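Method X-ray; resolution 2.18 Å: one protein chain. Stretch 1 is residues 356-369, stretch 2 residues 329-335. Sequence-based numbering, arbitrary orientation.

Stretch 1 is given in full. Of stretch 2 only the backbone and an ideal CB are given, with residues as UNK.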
# COMPACT_ATOMS: atom_id res chain seq x y z
N LEU A 356 11.44 3.56 11.96
CA LEU A 356 11.46 3.38 13.41
C LEU A 356 10.24 4.03 14.06
O LEU A 356 9.60 3.43 14.93
CB LEU A 356 12.75 3.96 14.00
CG LEU A 356 12.91 3.81 15.51
CD1 LEU A 356 13.10 2.34 15.89
CD2 LEU A 356 14.06 4.66 16.03
N ALA A 357 9.91 5.25 13.64
CA ALA A 357 8.73 5.92 14.17
C ALA A 357 7.46 5.17 13.79
O ALA A 357 6.57 4.99 14.62
CB ALA A 357 8.67 7.37 13.68
N VAL A 358 7.36 4.74 12.53
CA VAL A 358 6.20 3.96 12.11
C VAL A 358 6.12 2.66 12.89
O VAL A 358 5.04 2.26 13.35
CB VAL A 358 6.26 3.71 10.59
CG1 VAL A 358 5.20 2.68 10.18
CG2 VAL A 358 6.06 5.00 9.82
N ASP A 359 7.26 1.99 13.06
CA ASP A 359 7.28 0.72 13.78
C ASP A 359 6.71 0.87 15.19
O ASP A 359 5.98 0.00 15.67
CB ASP A 359 8.70 0.17 13.85
CG ASP A 359 8.79 -1.13 14.60
OD1 ASP A 359 8.45 -2.18 14.01
OD2 ASP A 359 9.18 -1.11 15.79
N ARG A 360 7.04 1.97 15.88
CA ARG A 360 6.51 2.18 17.22
C ARG A 360 4.99 2.31 17.19
O ARG A 360 4.29 1.72 18.02
CB ARG A 360 7.14 3.41 17.86
CG ARG A 360 6.50 3.79 19.19
CD ARG A 360 7.36 4.75 19.99
NE ARG A 360 7.54 6.04 19.32
CZ ARG A 360 8.14 7.09 19.87
NH1 ARG A 360 8.62 7.01 21.11
NH2 ARG A 360 8.26 8.22 19.19
N GLN A 361 4.47 3.07 16.23
CA GLN A 361 3.02 3.22 16.12
C GLN A 361 2.36 1.90 15.75
O GLN A 361 1.28 1.58 16.27
CB GLN A 361 2.68 4.31 15.10
CG GLN A 361 3.22 5.68 15.48
CD GLN A 361 2.78 6.11 16.86
OE1 GLN A 361 1.61 5.96 17.22
NE2 GLN A 361 3.71 6.64 17.65
N VAL A 362 2.98 1.13 14.86
CA VAL A 362 2.42 -0.18 14.50
C VAL A 362 2.42 -1.10 15.72
O VAL A 362 1.41 -1.75 16.02
CB VAL A 362 3.21 -0.81 13.34
CG1 VAL A 362 2.82 -2.27 13.16
CG2 VAL A 362 2.98 -0.03 12.05
N ASP A 363 3.54 -1.16 16.44
CA ASP A 363 3.63 -2.05 17.59
C ASP A 363 2.60 -1.68 18.65
O ASP A 363 1.90 -2.55 19.18
CB ASP A 363 5.04 -2.00 18.18
CG ASP A 363 5.34 -3.19 19.07
OD1 ASP A 363 5.31 -4.33 18.56
OD2 ASP A 363 5.62 -2.99 20.27
N GLU A 364 2.49 -0.39 18.98
CA GLU A 364 1.47 0.04 19.92
C GLU A 364 0.08 -0.31 19.41
O GLU A 364 -0.79 -0.73 20.19
CB GLU A 364 1.58 1.55 20.17
CG GLU A 364 2.87 1.97 20.88
CD GLU A 364 3.00 3.48 20.99
OE1 GLU A 364 2.13 4.20 20.46
OE2 GLU A 364 3.97 3.95 21.62
N PHE A 365 -0.15 -0.15 18.11
CA PHE A 365 -1.44 -0.47 17.51
C PHE A 365 -1.75 -1.96 17.64
O PHE A 365 -2.89 -2.35 17.89
CB PHE A 365 -1.44 -0.02 16.05
CG PHE A 365 -2.52 -0.64 15.20
CD1 PHE A 365 -3.83 -0.24 15.33
CD2 PHE A 365 -2.20 -1.59 14.25
CE1 PHE A 365 -4.83 -0.79 14.54
CE2 PHE A 365 -3.19 -2.15 13.45
CZ PHE A 365 -4.50 -1.75 13.60
N MET A 366 -0.73 -2.81 17.48
CA MET A 366 -0.95 -4.25 17.57
C MET A 366 -1.27 -4.69 18.99
O MET A 366 -1.93 -5.71 19.19
CB MET A 366 0.28 -5.00 17.06
CG MET A 366 0.52 -4.84 15.56
SD MET A 366 -0.88 -5.42 14.57
CE MET A 366 -0.95 -7.14 15.07
N LYS A 367 -0.83 -3.93 19.99
CA LYS A 367 -1.14 -4.23 21.38
C LYS A 367 -2.47 -3.63 21.82
O LYS A 367 -2.98 -4.02 22.89
CB LYS A 367 -0.02 -3.72 22.29
CG LYS A 367 1.33 -4.36 22.01
CD LYS A 367 2.42 -3.77 22.88
CE LYS A 367 3.77 -4.41 22.60
NZ LYS A 367 4.86 -3.81 23.42
N GLN A 368 -3.05 -2.72 21.05
CA GLN A 368 -4.35 -2.17 21.41
C GLN A 368 -5.37 -3.30 21.52
O GLN A 368 -5.34 -4.24 20.72
CB GLN A 368 -4.81 -1.14 20.37
CG GLN A 368 -4.00 0.15 20.38
CD GLN A 368 -4.42 1.12 19.28
OE1 GLN A 368 -5.45 0.94 18.62
NE2 GLN A 368 -3.61 2.15 19.07
N PRO A 369 -6.29 -3.25 22.51
CA PRO A 369 -7.23 -4.37 22.69
C PRO A 369 -8.09 -4.64 21.47
O PRO A 369 -8.46 -3.70 20.77
CB PRO A 369 -8.09 -3.91 23.87
CG PRO A 369 -7.28 -2.86 24.57
CD PRO A 369 -6.50 -2.18 23.50
N UNK A 329 -9.87 5.94 12.96
CA UNK A 329 -9.26 6.85 13.93
C UNK A 329 -7.82 6.51 14.26
O UNK A 329 -7.19 7.22 15.05
CB UNK A 329 -10.08 6.85 15.22
N UNK A 330 -7.26 5.44 13.69
CA UNK A 330 -5.86 5.07 13.90
C UNK A 330 -5.06 5.64 12.74
O UNK A 330 -4.98 5.04 11.67
CB UNK A 330 -5.68 3.55 14.01
N UNK A 331 -4.44 6.80 12.96
CA UNK A 331 -3.71 7.51 11.92
C UNK A 331 -2.38 7.98 12.48
O UNK A 331 -2.35 8.76 13.44
CB UNK A 331 -4.52 8.69 11.38
N UNK A 332 -1.29 7.52 11.88
CA UNK A 332 0.06 7.99 12.21
C UNK A 332 0.46 8.98 11.13
O UNK A 332 0.98 8.61 10.08
CB UNK A 332 1.06 6.84 12.31
N UNK A 333 0.21 10.27 11.39
CA UNK A 333 0.46 11.33 10.41
C UNK A 333 1.85 11.90 10.67
O UNK A 333 2.05 12.70 11.58
CB UNK A 333 -0.61 12.43 10.49
N UNK A 334 2.82 11.49 9.85
CA UNK A 334 4.17 12.02 9.92
C UNK A 334 4.45 13.04 8.82
O UNK A 334 5.62 13.33 8.53
CB UNK A 334 5.18 10.88 9.84
N UNK A 335 3.41 13.60 8.20
CA UNK A 335 3.61 14.58 7.14
C UNK A 335 4.24 15.87 7.67
O UNK A 335 4.86 16.60 6.89
CB UNK A 335 2.28 14.89 6.46

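Position 329 comes first along stretch 2. No atom of stretch 1 lies within 5.5 Å of its ideal CB, and phi/psi of -111/-1° imposes little, so stretch 1 offers no basis for choosing and many side chains would fit. The deposited residue is Thr329, chi1 p, whose OG1 comes no nearer to stretch 1 than 7.1 Å, at Gln368 OE1.

At position 330 the evidence is stronger. CA-to-CB points toward stretch 1, and the ideal CB stands 4.4 Å from Phe365 CD1 and 5.3 Å from Gln368 OE1. The site thus offers an aromatic ring next to a glutamine amide, which would suit an aliphatic chain of moderate length or a polar one such as Asn, Gln, Ser or Thr. The residue is Asn330, chi1 m. Its ND2 reaches 3.6 Å from Phe365 CE1, approaching the ring obliquely, and is hydrogen-bonded elsewhere in the structure. Its OD1 lies 3.7 Å from Gln368 OE1; this is a proximity without a hydrogen bond, and the high B factors of Gln368 advise against reading more into it.

Position 331 has the phi/psi of an extended strand, -134/120°, so its side chain should alternate away from those of its neighbours. The ideal CB indeed finds nothing of stretch 1 within 5.5 Å, and beta-branched or other strand-compatible residues are plausible. It is Ile331, chi1 m and chi2 t, making no contact with the helix.

Position 332 returns to the helix side. Its CA lies 6.8 Å from Gln361 CA, the nearer of the two register pairs, and CA-to-CB points toward the helix. The ideal CB is already 4.0 Å from Gln361 CG, which is van der Waals distance, so a short side chain such as Ala or Ser, or none as in Gly, suits the spacing most simply. Ala332 is found, with its CB packed 4.0 Å from Gln361 CG.

Position 333 alternates out of reach again, and stretch 1 places no demand on it; a polar residue is as acceptable as any other. Asp333, chi1 t, uses OD1 within its own stretch, accepting from the backbone N at 335 at 3.0 Å with a 160° N-H...acceptor angle.

Position 334 needs more reasoning. CA-to-CB points toward the helix, yet nothing of stretch 1 lies within 5.5 Å of the ideal CB. The gap ends at Ala357, Val358 and the aliphatic part of Gln361, so a long apolar side chain, Leu, Met or an aromatic, could bridge it. Phe334, chi1 m, does so. Its CE2 lies 3.7 Å from Val358 CG2, while CZ sits 3.9 Å from Ala357 CB and 3.8 Å from Gln361 CG, the last at the ring edge. It has the largest area covered by stretch 1, 73 Å².

Position 335 is again beyond the helix, leaving the choice open. Ser335, chi1 p, donates from OG to Asp333 OD1 at 2.6 Å, so that one carboxylate oxygen receives both its hydroxyl and its backbone N.

Stretch 2 329-335: TNIADFS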
# COMPACT_ATOMS: atom_id res chain seq x y z
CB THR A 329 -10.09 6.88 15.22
OG1 THR A 329 -10.07 5.58 15.83
CG2 THR A 329 -11.53 7.28 14.93
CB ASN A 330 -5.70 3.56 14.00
CG ASN A 330 -6.58 2.94 15.06
OD1 ASN A 330 -6.64 3.41 16.20
ND2 ASN A 330 -7.28 1.87 14.70
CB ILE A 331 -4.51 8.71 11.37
CG1 ILE A 331 -5.90 8.27 10.90
CG2 ILE A 331 -3.75 9.37 10.22
CD1 ILE A 331 -6.78 9.41 10.44
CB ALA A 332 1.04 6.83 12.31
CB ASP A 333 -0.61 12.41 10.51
CG ASP A 333 -0.41 13.52 9.50
OD1 ASP A 333 0.47 13.38 8.62
OD2 ASP A 333 -1.13 14.54 9.58
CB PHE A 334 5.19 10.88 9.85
CG PHE A 334 5.09 9.90 10.99
CD1 PHE A 334 5.42 10.28 12.28
CD2 PHE A 334 4.67 8.60 10.77
CE1 PHE A 334 5.33 9.39 13.33
CE2 PHE A 334 4.57 7.70 11.82
CZ PHE A 334 4.91 8.10 13.10
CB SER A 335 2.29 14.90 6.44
OG SER A 335 1.37 15.50 7.34
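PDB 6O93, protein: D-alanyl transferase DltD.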